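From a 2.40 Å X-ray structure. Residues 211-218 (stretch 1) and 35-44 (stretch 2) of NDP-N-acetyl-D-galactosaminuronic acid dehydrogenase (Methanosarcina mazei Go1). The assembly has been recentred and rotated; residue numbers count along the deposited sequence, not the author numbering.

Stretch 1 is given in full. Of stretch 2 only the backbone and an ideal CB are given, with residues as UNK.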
# COMPACT_ATOMS: atom_id res chain seq x y z
N VAL A 211 8.73 -28.06 7.33
CA VAL A 211 9.97 -27.40 6.95
C VAL A 211 10.99 -28.41 6.38
O VAL A 211 11.60 -28.16 5.35
CB VAL A 211 10.58 -26.61 8.14
CG1 VAL A 211 11.98 -26.12 7.82
CG2 VAL A 211 9.69 -25.43 8.50
N GLU A 212 11.13 -29.56 7.03
CA GLU A 212 12.03 -30.62 6.59
C GLU A 212 11.67 -31.18 5.21
O GLU A 212 12.56 -31.62 4.44
CB GLU A 212 12.06 -31.75 7.60
CG GLU A 212 12.30 -31.31 9.04
CD GLU A 212 12.21 -32.45 10.05
OE1 GLU A 212 12.12 -33.64 9.65
OE2 GLU A 212 12.19 -32.15 11.27
N LEU A 213 10.37 -31.17 4.90
CA LEU A 213 9.89 -31.71 3.65
C LEU A 213 10.25 -30.75 2.56
O LEU A 213 10.59 -31.15 1.47
CB LEU A 213 8.37 -31.93 3.71
CG LEU A 213 7.70 -32.48 2.48
CD1 LEU A 213 8.35 -33.80 2.07
CD2 LEU A 213 6.16 -32.62 2.68
N TYR A 214 10.20 -29.45 2.86
CA TYR A 214 10.41 -28.44 1.80
C TYR A 214 11.79 -27.77 1.67
O TYR A 214 12.08 -27.22 0.63
CB TYR A 214 9.29 -27.38 1.82
CG TYR A 214 7.94 -27.97 1.46
CD1 TYR A 214 7.58 -28.20 0.11
CD2 TYR A 214 7.02 -28.30 2.44
CE1 TYR A 214 6.35 -28.76 -0.22
CE2 TYR A 214 5.78 -28.85 2.10
CZ TYR A 214 5.46 -29.07 0.77
OH TYR A 214 4.23 -29.66 0.44
N SER A 215 12.60 -27.78 2.71
CA SER A 215 13.93 -27.15 2.63
C SER A 215 14.78 -27.74 1.50
O SER A 215 15.43 -26.98 0.79
CB SER A 215 14.68 -27.19 3.97
OG SER A 215 14.26 -26.13 4.82
N PRO A 216 14.77 -29.08 1.30
CA PRO A 216 15.72 -29.60 0.31
C PRO A 216 15.46 -29.27 -1.17
O PRO A 216 16.37 -29.37 -1.97
CB PRO A 216 15.72 -31.11 0.55
CG PRO A 216 15.30 -31.25 1.94
CD PRO A 216 14.30 -30.15 2.19
N VAL A 217 14.26 -28.90 -1.56
CA VAL A 217 14.06 -28.53 -2.97
C VAL A 217 14.27 -27.03 -3.20
O VAL A 217 14.39 -26.57 -4.33
CB VAL A 217 12.65 -28.95 -3.48
CG1 VAL A 217 12.30 -30.38 -3.01
CG2 VAL A 217 11.57 -27.96 -3.03
N LEU A 218 14.30 -26.25 -2.13
CA LEU A 218 14.55 -24.82 -2.30
C LEU A 218 16.00 -24.56 -2.66
O LEU A 218 16.90 -25.13 -2.06
CB LEU A 218 14.21 -24.06 -1.01
CG LEU A 218 12.73 -24.11 -0.69
CD1 LEU A 218 12.49 -23.72 0.76
CD2 LEU A 218 11.95 -23.27 -1.65
N UNK A 35 8.35 -34.38 -8.47
CA UNK A 35 9.51 -34.78 -9.23
C UNK A 35 10.73 -34.00 -8.72
O UNK A 35 11.86 -34.49 -8.80
CB UNK A 35 9.29 -34.55 -10.73
N UNK A 36 10.47 -32.83 -8.13
CA UNK A 36 11.49 -32.08 -7.44
C UNK A 36 11.90 -32.80 -6.15
O UNK A 36 13.11 -32.96 -5.87
CB UNK A 36 10.99 -30.66 -7.14
N UNK A 37 10.91 -33.27 -5.38
CA UNK A 37 11.17 -34.08 -4.19
C UNK A 37 12.05 -35.28 -4.55
O UNK A 37 13.02 -35.56 -3.86
CB UNK A 37 9.86 -34.55 -3.56
N UNK A 38 11.72 -35.98 -5.64
CA UNK A 38 12.43 -37.21 -5.96
C UNK A 38 13.89 -36.94 -6.40
O UNK A 38 14.78 -37.77 -6.19
CB UNK A 38 11.68 -37.96 -7.06
N UNK A 39 14.15 -35.76 -6.95
CA UNK A 39 15.51 -35.38 -7.35
C UNK A 39 16.37 -34.95 -6.15
O UNK A 39 17.58 -34.92 -6.24
CB UNK A 39 15.45 -34.25 -8.38
N UNK A 40 15.75 -34.60 -5.03
CA UNK A 40 16.51 -34.14 -3.90
C UNK A 40 17.26 -35.34 -3.34
O UNK A 40 16.64 -36.30 -2.93
CB UNK A 40 15.61 -33.49 -2.85
N UNK A 41 18.61 -35.30 -3.36
CA UNK A 41 19.31 -36.39 -2.70
C UNK A 41 18.92 -36.14 -1.27
O UNK A 41 18.59 -35.02 -0.94
CB UNK A 41 20.82 -36.41 -2.94
N UNK A 42 18.93 -37.14 -0.41
CA UNK A 42 18.27 -36.97 0.92
C UNK A 42 16.87 -37.57 0.94
O UNK A 42 16.53 -38.16 1.92
CB UNK A 42 18.19 -35.49 1.29
N UNK A 43 16.10 -37.46 -0.13
CA UNK A 43 14.84 -38.26 -0.21
C UNK A 43 15.11 -39.54 -1.02
O UNK A 43 16.01 -39.55 -1.84
CB UNK A 43 13.71 -37.45 -0.85
N UNK A 44 14.38 -40.62 -0.76
CA UNK A 44 14.72 -41.90 -1.41
C UNK A 44 13.82 -42.20 -2.60
O UNK A 44 14.30 -42.65 -3.65
CB UNK A 44 14.63 -43.05 -0.40

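Position 35 lies in a helix, and its ideal CB has nothing of stretch 1 within 5.5 Å. The contact therefore sets no demand, and many residues would serve; it is Val35, whose backbone O accepts a hydrogen bond from N of residue 39.

Position 36 points its CB toward stretch 1, 4.3 Å from Val217 CG1. A methyl group so near favours an apolar side chain, though at this distance the CB alone can make the contact. Leu36 is found, and its CB does meet Val217 CG1 at 4.3 Å.

At position 37 the CB points sideways, 4.9 Å from Val217 CG1. Stretch 1 offers the Val217 methyl, the Tyr214 ring and Leu213 here, with no charge among them. A leucine could touch the Val217 methyl, but only a longer chain, methionine or an aromatic, could also reach the Tyr214 ring. The residue is Phe37, with chi1 in m. Leu213 CD1 sits over one face of its ring, 4.0 Å from Phe37 CE1, while Tyr214 CE1 lies at the ring edge, 3.5 Å from Phe37 CZ. The two aromatic planes meet obliquely at 52°. Val217 CG1 adds a contact of 3.7 Å to Phe37 CD1.

Position 38 points away and position 39 sideways, both beyond reach of stretch 1, so neither is constrained by it. They are Ala38 and Asp39.

Position 40 turns its CB toward stretch 1, 4.1 Å from Pro216 CB and 4.5 Å from Val217 CG1. With these apolar groups already close, a small side chain is sufficient: alanine, serine or perhaps cysteine. Ala40 packs its methyl against Pro216, CB to CB at 4.2 Å.

Position 41 points sideways with no near neighbour; phi of -67° and psi of 155° are compatible with proline, among others, and Pro41 occupies it.

Position 42 has a positive phi of 98°, which glycine tolerates most easily. Its CB nevertheless points toward stretch 1, 5.1 Å from Pro216 CB, leaving room for a short apolar or weakly polar chain. Cys42 fills it, SG lying 3.6 Å from Pro216 CG.

Position 43 also points toward stretch 1, but its CB has no neighbour there within 5.5 Å, so a long side chain is needed to touch Pro216 and Leu213. A long apolar side chain, best an aromatic and perhaps methionine, would suit. Phe43 extends its ring until CZ lies 3.8 Å from Pro216 CG and 4.3 Å from Leu213 CD1. Leu213 O approaches the ring edge, 3.5 Å from Phe43 CZ; no hydrogen bond joins the stretches.

Position 44 is out of reach, so stretch 1 imposes no choice on Glu44.

Stretch 2 35-44: VLFADAPCFE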
# COMPACT_ATOMS: atom_id res chain seq x y z
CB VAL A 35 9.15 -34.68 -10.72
CG1 VAL A 35 10.21 -34.08 -11.54
CG2 VAL A 35 8.64 -36.04 -11.24
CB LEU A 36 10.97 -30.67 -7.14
CG LEU A 36 11.38 -29.42 -7.92
CD1 LEU A 36 12.25 -29.70 -9.11
CD2 LEU A 36 10.15 -28.66 -8.34
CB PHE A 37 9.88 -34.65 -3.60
CG PHE A 37 9.01 -33.65 -2.88
CD1 PHE A 37 9.55 -32.71 -2.00
CD2 PHE A 37 7.61 -33.72 -3.02
CE1 PHE A 37 8.71 -31.80 -1.32
CE2 PHE A 37 6.76 -32.85 -2.34
CZ PHE A 37 7.32 -31.87 -1.50
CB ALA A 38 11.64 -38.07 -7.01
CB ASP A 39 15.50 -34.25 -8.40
CG ASP A 39 16.86 -34.02 -9.03
OD1 ASP A 39 17.30 -32.84 -9.13
OD2 ASP A 39 17.51 -35.05 -9.40
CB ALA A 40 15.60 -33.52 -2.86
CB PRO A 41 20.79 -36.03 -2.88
CG PRO A 41 20.82 -34.83 -3.83
CD PRO A 41 19.50 -34.15 -3.63
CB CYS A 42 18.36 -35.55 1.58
SG CYS A 42 16.82 -34.49 1.72
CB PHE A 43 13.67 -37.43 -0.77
CG PHE A 43 13.30 -36.23 0.10
CD1 PHE A 43 13.17 -36.36 1.46
CD2 PHE A 43 13.09 -34.97 -0.47
CE1 PHE A 43 12.84 -35.28 2.24
CE2 PHE A 43 12.75 -33.85 0.31
CZ PHE A 43 12.64 -34.02 1.67
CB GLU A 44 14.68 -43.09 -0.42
CG GLU A 44 15.90 -43.21 0.51
CD GLU A 44 15.73 -44.25 1.65
OE1 GLU A 44 16.66 -44.34 2.49
OE2 GLU A 44 14.69 -44.95 1.72
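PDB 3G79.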